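Local coordinates for galactose-binding-like protein (Bacteroides thetaiotaomicron, PDB 7M1B) that is a SusE-like protein that probably binds galactose or related sugars, in a family for which a degradative capacity has been proposed, at residues A[272-277]-A[371-376]; A[282-287]-A[334-339]; A[121-126]-A[198-203]; A[266-271]-A[343-348]. One frame throughout, in Å; residues are numbered along the deposited sequence.

Contact 1: residues A[272-277]-A[371-376]; sequences TSWQRS and MQQLWF. With EDO (1,2-ethanediol), chain B.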
# COMPACT_ATOMS: atom_id res chain seq x y z
N THR A 272 -1.68 -4.43 7.53
CA THR A 272 -2.20 -5.75 7.89
C THR A 272 -3.73 -5.62 7.95
O THR A 272 -4.26 -4.61 8.48
CB THR A 272 -1.73 -6.26 9.26
OG1 THR A 272 -0.31 -6.15 9.21
CG2 THR A 272 -2.14 -7.69 9.54
N SER A 273 -4.45 -6.60 7.36
CA SER A 273 -5.91 -6.54 7.24
C SER A 273 -6.47 -7.80 7.89
O SER A 273 -5.95 -8.93 7.71
CB SER A 273 -6.27 -6.60 5.73
OG SER A 273 -7.67 -6.55 5.62
N TRP A 274 -7.47 -7.62 8.79
CA TRP A 274 -8.21 -8.75 9.33
C TRP A 274 -9.66 -8.76 8.90
O TRP A 274 -10.30 -7.72 8.95
CB TRP A 274 -8.24 -8.70 10.87
CG TRP A 274 -6.90 -9.03 11.48
CD1 TRP A 274 -6.57 -10.24 12.03
CD2 TRP A 274 -5.83 -8.12 11.77
NE1 TRP A 274 -5.35 -10.15 12.66
CE2 TRP A 274 -4.87 -8.87 12.51
CE3 TRP A 274 -5.55 -6.78 11.45
CZ2 TRP A 274 -3.64 -8.31 12.92
CZ3 TRP A 274 -4.36 -6.22 11.92
CH2 TRP A 274 -3.42 -6.98 12.63
N GLN A 275 -10.12 -9.96 8.49
CA GLN A 275 -11.52 -10.17 8.16
C GLN A 275 -12.35 -10.32 9.46
O GLN A 275 -11.84 -10.76 10.50
CB GLN A 275 -11.70 -11.51 7.41
CG GLN A 275 -11.09 -11.46 6.00
CD GLN A 275 -11.11 -12.86 5.42
OE1 GLN A 275 -12.11 -13.57 5.48
NE2 GLN A 275 -9.98 -13.23 4.82
N ARG A 276 -13.67 -10.01 9.35
CA ARG A 276 -14.56 -10.25 10.51
C ARG A 276 -14.63 -11.78 10.65
O ARG A 276 -14.65 -12.56 9.68
CB ARG A 276 -15.97 -9.68 10.15
CG ARG A 276 -17.06 -10.08 11.15
CD ARG A 276 -17.78 -11.35 10.74
NE ARG A 276 -18.54 -11.14 9.47
CZ ARG A 276 -19.84 -10.75 9.43
NH1 ARG A 276 -20.56 -10.61 10.58
NH2 ARG A 276 -20.36 -10.51 8.27
N SER A 277 -14.70 -12.25 11.91
CA SER A 277 -14.43 -13.65 12.22
C SER A 277 -15.55 -14.28 13.04
O SER A 277 -16.12 -15.27 12.58
CB SER A 277 -13.09 -13.73 12.92
OG SER A 277 -13.20 -12.93 14.12
N MET A 371 -15.34 -5.80 7.45
CA MET A 371 -13.96 -6.16 7.86
C MET A 371 -13.78 -5.99 9.35
O MET A 371 -14.60 -5.39 9.99
CB MET A 371 -12.98 -5.28 7.10
CG MET A 371 -12.85 -5.78 5.60
SD MET A 371 -12.44 -7.62 5.20
CE MET A 371 -10.68 -7.51 5.55
N GLN A 372 -12.61 -6.45 9.90
CA GLN A 372 -12.47 -6.43 11.37
C GLN A 372 -11.45 -5.36 11.77
O GLN A 372 -11.60 -4.72 12.82
CB GLN A 372 -11.93 -7.79 11.89
CG GLN A 372 -11.85 -7.93 13.40
CD GLN A 372 -11.29 -9.31 13.67
OE1 GLN A 372 -10.05 -9.52 13.67
NE2 GLN A 372 -12.15 -10.27 13.95
N GLN A 373 -10.36 -5.21 11.02
CA GLN A 373 -9.24 -4.37 11.54
C GLN A 373 -8.27 -4.04 10.41
O GLN A 373 -8.04 -4.91 9.55
CB GLN A 373 -8.51 -5.11 12.68
CG GLN A 373 -7.64 -4.18 13.54
CD GLN A 373 -8.32 -3.37 14.65
OE1 GLN A 373 -7.67 -2.52 15.25
NE2 GLN A 373 -9.65 -3.35 14.72
N LEU A 374 -7.63 -2.83 10.48
CA LEU A 374 -6.57 -2.48 9.50
C LEU A 374 -5.47 -1.75 10.27
O LEU A 374 -5.81 -0.81 11.05
CB LEU A 374 -7.10 -1.46 8.50
CG LEU A 374 -8.15 -1.97 7.54
CD1 LEU A 374 -8.65 -0.80 6.69
CD2 LEU A 374 -7.52 -3.06 6.66
N TRP A 375 -4.26 -2.32 10.27
CA TRP A 375 -3.14 -1.61 10.88
C TRP A 375 -2.17 -1.17 9.80
O TRP A 375 -1.76 -1.98 9.00
CB TRP A 375 -2.40 -2.53 11.86
CG TRP A 375 -3.15 -2.83 13.14
CD1 TRP A 375 -4.41 -2.40 13.45
CD2 TRP A 375 -2.69 -3.71 14.18
NE1 TRP A 375 -4.75 -2.93 14.68
CE2 TRP A 375 -3.71 -3.73 15.14
CE3 TRP A 375 -1.47 -4.40 14.44
CZ2 TRP A 375 -3.60 -4.49 16.32
CZ3 TRP A 375 -1.39 -5.12 15.62
CH2 TRP A 375 -2.43 -5.18 16.57
N PHE A 376 -1.74 0.11 9.84
CA PHE A 376 -0.86 0.68 8.80
C PHE A 376 0.53 0.90 9.42
O PHE A 376 0.62 1.31 10.57
CB PHE A 376 -1.42 1.99 8.28
CG PHE A 376 -2.46 1.80 7.20
CD1 PHE A 376 -3.57 1.03 7.38
CD2 PHE A 376 -2.19 2.30 5.91
CE1 PHE A 376 -4.45 0.86 6.32
CE2 PHE A 376 -3.08 2.14 4.87
CZ PHE A 376 -4.14 1.29 5.05
C1 EDO B . -23.70 -8.85 13.12
O1 EDO B . -23.31 -10.20 13.36
C2 EDO B . -23.18 -8.39 11.81
O2 EDO B . -23.16 -9.36 10.71
O HOH W 1 -9.83 -11.85 11.99
O HOH W 2 -15.12 -10.09 14.11
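Trp274 faces both Gln372 and Gln373, which makes this point in the antiparallel pairing of strands 272-274 and 373-376 a classic beta bulge. The carbonyl O of Trp274 takes two donors from the same face of its plane, Gln372 N at 2.8 Å and Gln373 N at a longer 3.3 Å. A bulge thus lets one acceptor serve two consecutive amides. The side chain that rises from this spot can be followed outward. Trp274 CB lies 3.4 Å from Gln372 OE1, and CG is anti to the carbonyl carbon (chi1 -72°). Further along, Trp274 CE3 rests 3.6 Å from Gln373 CB, while Gln373 O approaches the ring at its edge. Thr272 CG2 lies over one indole face, toward the rim. At the tip, Trp274 CH2 reaches over a face of Trp375, 3.7 Å from Trp375 CD2, in an edge-to-face pair with planes at 64°. The receiving ring is itself fixed: Trp375 NE1 donates, nearly in its ring plane, to a lone pair of Gln373 OE1 at 3.0 Å. That oxygen also takes Gly234 N, and Lys204 makes a cation-pi contact with Trp375. Beyond the bulge the chains remain joined through Gln372, whose OE1 accepts from Gly237 N and from a water. This water donates 2.9 Å to Gln372 OE1 and 2.7 Å to Gln275 O.

Contact 2: residues A[282-287]-A[334-339]; sequences YYYRAG and ITYASK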
# COMPACT_ATOMS: atom_id res chain seq x y z
N TYR A 282 -17.12 -16.94 9.73
CA TYR A 282 -17.38 -15.81 8.82
C TYR A 282 -16.23 -15.49 7.87
O TYR A 282 -16.34 -14.61 7.02
CB TYR A 282 -17.82 -14.57 9.59
CG TYR A 282 -19.25 -14.71 9.99
CD1 TYR A 282 -19.59 -15.33 11.21
CD2 TYR A 282 -20.26 -14.07 9.27
CE1 TYR A 282 -20.93 -15.46 11.58
CE2 TYR A 282 -21.60 -14.25 9.58
CZ TYR A 282 -21.94 -14.87 10.80
OH TYR A 282 -23.27 -15.00 11.15
N TYR A 283 -15.08 -16.14 8.10
CA TYR A 283 -14.00 -15.91 7.15
C TYR A 283 -14.39 -16.29 5.72
O TYR A 283 -15.11 -17.28 5.44
CB TYR A 283 -12.69 -16.61 7.58
CG TYR A 283 -12.03 -16.07 8.82
CD1 TYR A 283 -11.90 -14.69 9.03
CD2 TYR A 283 -11.45 -16.94 9.76
CE1 TYR A 283 -11.26 -14.20 10.17
CE2 TYR A 283 -10.78 -16.45 10.90
CZ TYR A 283 -10.62 -15.09 11.05
OH TYR A 283 -10.02 -14.58 12.18
N TYR A 284 -13.87 -15.50 4.79
CA TYR A 284 -13.91 -15.77 3.35
C TYR A 284 -15.37 -15.83 2.85
O TYR A 284 -15.69 -16.57 1.92
CB TYR A 284 -13.16 -17.09 3.06
CG TYR A 284 -11.69 -16.92 3.31
CD1 TYR A 284 -10.88 -16.16 2.47
CD2 TYR A 284 -11.13 -17.56 4.39
CE1 TYR A 284 -9.52 -16.00 2.71
CE2 TYR A 284 -9.77 -17.40 4.67
CZ TYR A 284 -8.97 -16.67 3.79
OH TYR A 284 -7.63 -16.47 4.02
N ARG A 285 -16.23 -15.03 3.48
CA ARG A 285 -17.62 -14.85 3.03
C ARG A 285 -18.19 -13.67 3.85
O ARG A 285 -17.45 -13.03 4.62
CB ARG A 285 -18.45 -16.12 3.33
CG ARG A 285 -18.71 -16.46 4.81
CD ARG A 285 -19.62 -17.68 5.08
NE ARG A 285 -20.03 -17.86 6.51
CZ ARG A 285 -21.19 -17.48 7.11
NH1 ARG A 285 -22.12 -16.84 6.41
NH2 ARG A 285 -21.38 -17.74 8.42
N ALA A 286 -19.45 -13.30 3.55
CA ALA A 286 -20.17 -12.35 4.38
C ALA A 286 -19.40 -11.04 4.59
O ALA A 286 -19.17 -10.57 5.71
CB ALA A 286 -20.54 -13.00 5.72
N GLY A 287 -18.96 -10.50 3.46
CA GLY A 287 -18.36 -9.18 3.44
C GLY A 287 -16.83 -9.21 3.36
O GLY A 287 -16.27 -8.14 3.17
N ILE A 334 -8.48 -20.71 8.47
CA ILE A 334 -8.93 -19.99 9.68
C ILE A 334 -7.75 -19.46 10.50
O ILE A 334 -7.71 -18.29 10.90
CB ILE A 334 -9.83 -20.93 10.47
CG1 ILE A 334 -11.18 -21.11 9.74
CG2 ILE A 334 -10.01 -20.35 11.88
CD1 ILE A 334 -11.97 -22.30 10.23
N THR A 335 -6.72 -20.28 10.68
CA THR A 335 -5.51 -19.81 11.31
C THR A 335 -4.91 -18.64 10.53
O THR A 335 -4.50 -17.63 11.13
CB THR A 335 -4.53 -21.00 11.47
OG1 THR A 335 -5.19 -22.00 12.23
CG2 THR A 335 -3.23 -20.63 12.15
N TYR A 336 -4.71 -18.82 9.22
CA TYR A 336 -4.13 -17.78 8.37
C TYR A 336 -4.88 -16.45 8.51
O TYR A 336 -4.27 -15.39 8.69
CB TYR A 336 -4.04 -18.27 6.92
CG TYR A 336 -3.52 -17.30 5.88
CD1 TYR A 336 -2.17 -17.10 5.66
CD2 TYR A 336 -4.42 -16.51 5.17
CE1 TYR A 336 -1.73 -16.22 4.67
CE2 TYR A 336 -4.02 -15.64 4.16
CZ TYR A 336 -2.66 -15.44 3.96
OH TYR A 336 -2.30 -14.56 2.97
N ALA A 337 -6.20 -16.49 8.33
CA ALA A 337 -6.89 -15.21 8.38
C ALA A 337 -6.84 -14.60 9.77
O ALA A 337 -6.77 -13.37 9.87
CB ALA A 337 -8.36 -15.47 7.99
N SER A 338 -6.91 -15.43 10.82
CA SER A 338 -6.96 -14.86 12.15
C SER A 338 -5.64 -14.14 12.52
O SER A 338 -5.64 -13.31 13.45
CB SER A 338 -7.32 -15.95 13.18
OG SER A 338 -6.14 -16.82 13.39
N LYS A 339 -4.52 -14.51 11.87
CA LYS A 339 -3.21 -13.91 12.15
C LYS A 339 -2.99 -12.57 11.43
O LYS A 339 -2.05 -11.81 11.73
CB LYS A 339 -2.13 -14.94 11.83
CG LYS A 339 -1.64 -14.90 10.37
CD LYS A 339 -0.20 -15.42 10.19
CE LYS A 339 -0.12 -16.85 9.70
NZ LYS A 339 1.24 -17.44 9.84
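Tyr283 and Tyr284 each hold CG anti to the carbonyl carbon (chi1 -68° in both), and as the two central residues of a type II turn running from Tyr282 to Arg285 they direct both rings at helix 331-338. The arrangement illustrates how a turn can dock on a helix without any hydrogen bond between the two segments. Ala337 makes the main contact: its CB stands over the centre of the Tyr283 ring, 3.6 Å from the centroid and only 2° off the normal, a CH-pi contact. One helical turn earlier, Ile334 CG2 lies 4.1 Å from Tyr283 CE2. The phenol end passes close to the helix backbone, with Tyr283 OH 3.1 Å from Ser338 CA. Tyr284 also touches Ala337, its CE2 4.1 Å from the methyl CB. Tyr284 OH comes to the edge of the Tyr336 ring, 3.4 Å from Tyr336 CD2, and the two side chains cross at about a right angle; Tyr284 OH is hydrogen-bonded to Ile319 O. Around this pairing, strand 256-274 and the residues that follow it lie close by: Gln275 OE1 accepts from Tyr284 N, and Trp274 NE1 makes a weak bond to Ser338 O at the last turn of helix 331-338.

Contact 3: residues A[121-126]-A[198-203]; sequences PTFGGI and TPLYEE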
# COMPACT_ATOMS: atom_id res chain seq x y z
N PRO A 121 15.41 8.13 0.72
CA PRO A 121 15.28 6.93 1.54
C PRO A 121 13.97 6.21 1.23
O PRO A 121 12.95 6.84 0.89
CB PRO A 121 15.21 7.48 2.97
CG PRO A 121 15.62 8.92 2.91
CD PRO A 121 15.43 9.39 1.47
N THR A 122 14.04 4.87 1.34
CA THR A 122 12.83 4.04 1.38
C THR A 122 13.04 2.96 2.45
O THR A 122 14.10 2.88 3.11
CB THR A 122 12.48 3.42 0.00
OG1 THR A 122 11.16 2.84 0.05
CG2 THR A 122 13.48 2.36 -0.44
N PHE A 123 12.02 2.11 2.67
CA PHE A 123 12.09 1.10 3.71
C PHE A 123 13.21 0.12 3.41
O PHE A 123 13.17 -0.54 2.36
CB PHE A 123 10.72 0.43 3.90
CG PHE A 123 9.78 1.51 4.35
CD1 PHE A 123 9.74 1.83 5.73
CD2 PHE A 123 8.89 2.19 3.51
CE1 PHE A 123 8.99 2.89 6.17
CE2 PHE A 123 8.12 3.26 3.96
CZ PHE A 123 8.12 3.56 5.32
N GLY A 124 14.25 0.14 4.26
CA GLY A 124 15.39 -0.77 4.20
C GLY A 124 16.33 -0.43 3.02
O GLY A 124 17.20 -1.21 2.65
N GLY A 125 16.24 0.78 2.48
CA GLY A 125 17.18 1.14 1.41
C GLY A 125 16.89 2.50 0.80
O GLY A 125 16.57 3.48 1.49
N ILE A 126 17.14 2.57 -0.53
CA ILE A 126 16.99 3.83 -1.22
C ILE A 126 16.14 3.62 -2.47
O ILE A 126 16.04 2.49 -3.00
CB ILE A 126 18.37 4.44 -1.56
CG1 ILE A 126 19.20 3.42 -2.34
CG2 ILE A 126 19.06 4.93 -0.29
CD1 ILE A 126 20.46 4.04 -3.00
N THR A 198 19.77 8.01 5.34
CA THR A 198 19.29 6.99 6.26
C THR A 198 18.05 6.31 5.72
O THR A 198 17.05 6.98 5.48
CB THR A 198 18.96 7.66 7.61
OG1 THR A 198 20.14 8.34 8.08
CG2 THR A 198 18.44 6.68 8.66
N PRO A 199 18.07 4.98 5.52
CA PRO A 199 16.87 4.23 5.16
C PRO A 199 15.71 4.46 6.11
O PRO A 199 15.91 4.68 7.34
CB PRO A 199 17.35 2.75 5.21
CG PRO A 199 18.78 2.87 4.81
CD PRO A 199 19.24 4.08 5.61
N LEU A 200 14.50 4.38 5.52
CA LEU A 200 13.36 4.49 6.39
C LEU A 200 13.11 3.22 7.21
O LEU A 200 13.43 2.11 6.80
CB LEU A 200 12.10 4.71 5.53
CG LEU A 200 12.14 5.96 4.63
CD1 LEU A 200 10.77 6.18 3.98
CD2 LEU A 200 12.50 7.22 5.43
N TYR A 201 12.55 3.46 8.41
CA TYR A 201 12.20 2.41 9.36
C TYR A 201 10.72 2.57 9.73
O TYR A 201 10.27 3.68 10.03
CB TYR A 201 13.08 2.64 10.59
CG TYR A 201 13.06 1.61 11.70
CD1 TYR A 201 12.00 1.52 12.60
CD2 TYR A 201 14.19 0.83 11.94
CE1 TYR A 201 12.03 0.61 13.65
CE2 TYR A 201 14.24 -0.06 12.99
CZ TYR A 201 13.18 -0.16 13.86
OH TYR A 201 13.31 -1.05 14.88
N GLU A 202 9.96 1.48 9.69
CA GLU A 202 8.51 1.70 9.77
C GLU A 202 8.15 1.63 11.28
O GLU A 202 8.85 0.97 12.08
CB GLU A 202 7.78 0.55 9.08
CG GLU A 202 7.95 -0.80 9.78
CD GLU A 202 7.34 -1.98 9.05
OE1 GLU A 202 6.93 -1.84 7.88
OE2 GLU A 202 7.36 -3.09 9.64
N GLU A 203 7.04 2.28 11.61
CA GLU A 203 6.40 2.10 12.90
C GLU A 203 4.94 1.79 12.62
O GLU A 203 4.44 2.19 11.58
CB GLU A 203 6.56 3.36 13.77
CG GLU A 203 5.79 4.59 13.27
CD GLU A 203 6.11 5.92 13.96
OE1 GLU A 203 5.14 6.57 14.45
OE2 GLU A 203 7.30 6.36 13.93
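Thr122 O is gripped from opposite faces of its plane, by Leu200 N at 2.9 Å and by Gly125 N at 3.1 Å. The second bond closes the type II turn from Thr122 to Gly125; the first, whose donor stands 58° out of the carbonyl plane, ties that turn to segment 198-203. A weak bond from Gly124 N to Leu200 O, 3.3 Å long, adds to it. Phe123 then carries the side-chain packing. Leu200 CB sits over one face of its ring, 3.9 Å from the centroid and toward the rim, while Tyr201 C meets the ring at its edge. Phe123 CE1 also lies 3.8 Å from Glu202 CA. On the other side of the leucine, Leu200 CD2 is 3.7 Å from Pro121 CB. An alanine at Phe123 would probably open a gap over Leu200 CB and beside Glu202, and strip the cover from Gln267 and Ser269, which the ring also touches. Glu202 itself reaches across to strand 256-274, with a salt bridge to Arg270 and a hydrogen bond to Ser269. The motif is a tight two-residue beta hairpin, strands 118-122 and 125-131, whose turn packs on the connection leading from one beta domain to the next.

Contact 4: residues A[266-271]-A[343-348]; sequences AQLSRF and FEFLAD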
# COMPACT_ATOMS: atom_id res chain seq x y z
N ALA A 266 2.13 10.29 6.21
CA ALA A 266 3.19 9.29 6.36
C ALA A 266 3.61 8.72 5.02
O ALA A 266 2.80 8.65 4.11
CB ALA A 266 2.72 8.17 7.30
N GLN A 267 4.86 8.27 4.94
CA GLN A 267 5.37 7.42 3.89
C GLN A 267 5.04 5.99 4.28
O GLN A 267 5.52 5.53 5.32
CB GLN A 267 6.91 7.62 3.75
CG GLN A 267 7.47 7.00 2.45
CD GLN A 267 6.99 7.64 1.16
OE1 GLN A 267 6.99 8.86 0.97
NE2 GLN A 267 6.60 6.78 0.24
N LEU A 268 4.17 5.29 3.53
CA LEU A 268 3.68 3.99 3.95
C LEU A 268 4.56 2.85 3.46
O LEU A 268 5.01 2.82 2.28
CB LEU A 268 2.25 3.83 3.40
CG LEU A 268 1.23 4.78 4.02
CD1 LEU A 268 -0.18 4.58 3.40
CD2 LEU A 268 1.14 4.59 5.55
N SER A 269 4.70 1.85 4.32
CA SER A 269 5.44 0.63 4.04
C SER A 269 4.51 -0.54 3.73
O SER A 269 4.70 -1.22 2.75
CB SER A 269 6.43 0.27 5.12
OG SER A 269 5.75 0.15 6.39
N ARG A 270 3.60 -0.83 4.64
CA ARG A 270 2.74 -2.01 4.49
C ARG A 270 1.55 -1.87 5.44
O ARG A 270 1.49 -0.93 6.24
CB ARG A 270 3.61 -3.20 4.94
CG ARG A 270 3.96 -3.20 6.43
CD ARG A 270 4.96 -4.35 6.76
NE ARG A 270 5.23 -4.43 8.20
CZ ARG A 270 4.53 -5.06 9.16
NH1 ARG A 270 3.42 -5.75 8.90
NH2 ARG A 270 4.96 -4.98 10.41
N PHE A 271 0.53 -2.73 5.24
CA PHE A 271 -0.54 -2.77 6.22
C PHE A 271 -0.96 -4.22 6.42
O PHE A 271 -0.61 -5.11 5.64
CB PHE A 271 -1.72 -1.88 5.75
CG PHE A 271 -2.52 -2.38 4.56
CD1 PHE A 271 -2.06 -2.22 3.24
CD2 PHE A 271 -3.65 -3.17 4.77
CE1 PHE A 271 -2.80 -2.72 2.15
CE2 PHE A 271 -4.39 -3.65 3.68
CZ PHE A 271 -3.94 -3.50 2.36
N PHE A 343 0.09 -6.88 3.43
CA PHE A 343 0.23 -6.32 2.10
C PHE A 343 1.29 -5.22 2.09
O PHE A 343 1.27 -4.35 2.95
CB PHE A 343 -1.11 -5.69 1.62
CG PHE A 343 -2.22 -6.73 1.60
CD1 PHE A 343 -2.32 -7.58 0.51
CD2 PHE A 343 -3.00 -7.01 2.71
CE1 PHE A 343 -3.29 -8.58 0.48
CE2 PHE A 343 -3.97 -8.00 2.68
CZ PHE A 343 -4.08 -8.82 1.59
N GLU A 344 2.13 -5.16 1.04
CA GLU A 344 3.19 -4.16 0.97
C GLU A 344 2.78 -3.08 -0.03
O GLU A 344 1.97 -3.33 -0.96
CB GLU A 344 4.52 -4.74 0.46
CG GLU A 344 4.96 -5.95 1.22
CD GLU A 344 6.36 -6.39 0.91
OE1 GLU A 344 6.88 -5.93 -0.08
OE2 GLU A 344 6.90 -7.19 1.69
N PHE A 345 3.20 -1.85 0.26
CA PHE A 345 2.87 -0.76 -0.64
C PHE A 345 3.95 -0.58 -1.68
O PHE A 345 5.10 -0.99 -1.45
CB PHE A 345 2.85 0.58 0.08
CG PHE A 345 1.58 0.74 0.86
CD1 PHE A 345 0.36 0.96 0.17
CD2 PHE A 345 1.53 0.53 2.24
CE1 PHE A 345 -0.82 1.04 0.87
CE2 PHE A 345 0.34 0.67 2.93
CZ PHE A 345 -0.83 0.92 2.24
N LEU A 346 3.55 0.11 -2.75
CA LEU A 346 4.53 0.48 -3.78
C LEU A 346 5.59 1.43 -3.19
O LEU A 346 5.26 2.18 -2.26
CB LEU A 346 3.84 1.05 -5.04
CG LEU A 346 2.77 0.19 -5.74
CD1 LEU A 346 1.86 1.09 -6.57
CD2 LEU A 346 3.40 -0.88 -6.63
N ALA A 347 6.87 1.31 -3.62
CA ALA A 347 7.94 2.25 -3.24
C ALA A 347 7.75 3.65 -3.84
O ALA A 347 8.07 4.68 -3.21
CB ALA A 347 9.31 1.68 -3.51
N ASP A 348 7.19 3.72 -5.04
CA ASP A 348 7.14 4.98 -5.77
C ASP A 348 5.83 5.70 -5.43
O ASP A 348 5.01 5.96 -6.29
CB ASP A 348 7.37 4.69 -7.25
CG ASP A 348 6.39 3.65 -7.80
OD1 ASP A 348 5.91 2.79 -7.01
OD2 ASP A 348 6.09 3.73 -9.00
O HOH W 3 6.50 3.51 0.21
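Phe271 and Phe343 form an antiparallel hydrogen-bonded pair, with Phe271 N to Phe343 O and Phe343 N to Phe271 O both 2.9 Å, and past the non-hydrogen-bonded pair Arg270 and Glu344 a third bond runs 3.0 Å from Phe345 N to Ser269 O. The side chains between these backbones show how three aromatic rings can share one cluster. Phe271 is the middle ring, touching both others. Phe345 CD2 lies 3.6 Å from Leu268 CB, and Leu268 CD1 stands over one face of the Phe345 ring, offset toward the rim. The backbone at Ser269 C and Arg270 N meets that ring at its edge. Its tip, Phe345 CZ, is 3.5 Å from CD1 of Phe271, the planes inclined at 42°. Phe271 holds CG between the backbone N and the carbonyl carbon (chi1 70°), and Phe271 CE1 comes 3.5 Å from Phe343 CB. The rings of Phe271 and Phe343 are inclined by only 24° but displaced, so little of one lies over the other. An alanine at Phe345 would probably open a gap between Leu268 and Phe271 and leave Phe271 CD1 without its neighbour. Where the backbones diverge, a water donates to Leu268 O at 2.6 Å and to Leu346 O, and accepts from Gln267 NE2, which is also hydrogen-bonded to Ile349 O. Strands 292-297 and 311-317 touch Phe271 and Phe345 as well, so the cluster belongs to the apolar packing between these strands and strand 256-274, consistent with the beta-sandwich of galactose-binding-like domains.

From the N terminus, contact 3 closes first, joining 121-126 to 198-203 before any other contact opens. Strand 256-274 then opens contacts 4 and 1 in immediate succession, and the loop after it opens contact 2. Helix 331-338 closes contact 2, strand 341-344 closes contact 4 and strand 370-380 closes contact 1. Contact 2 therefore lies within the spans of both 4 and 1, whereas 4 and 1 cross each other. Strands 341-344 and 370-380 both pair with the shared strand 256-274. Contacts 1 and 2, with centres about 10 Å apart, join a sheet end to its helix and loop; contacts 3 and 4 meet at the boundary between the two domains.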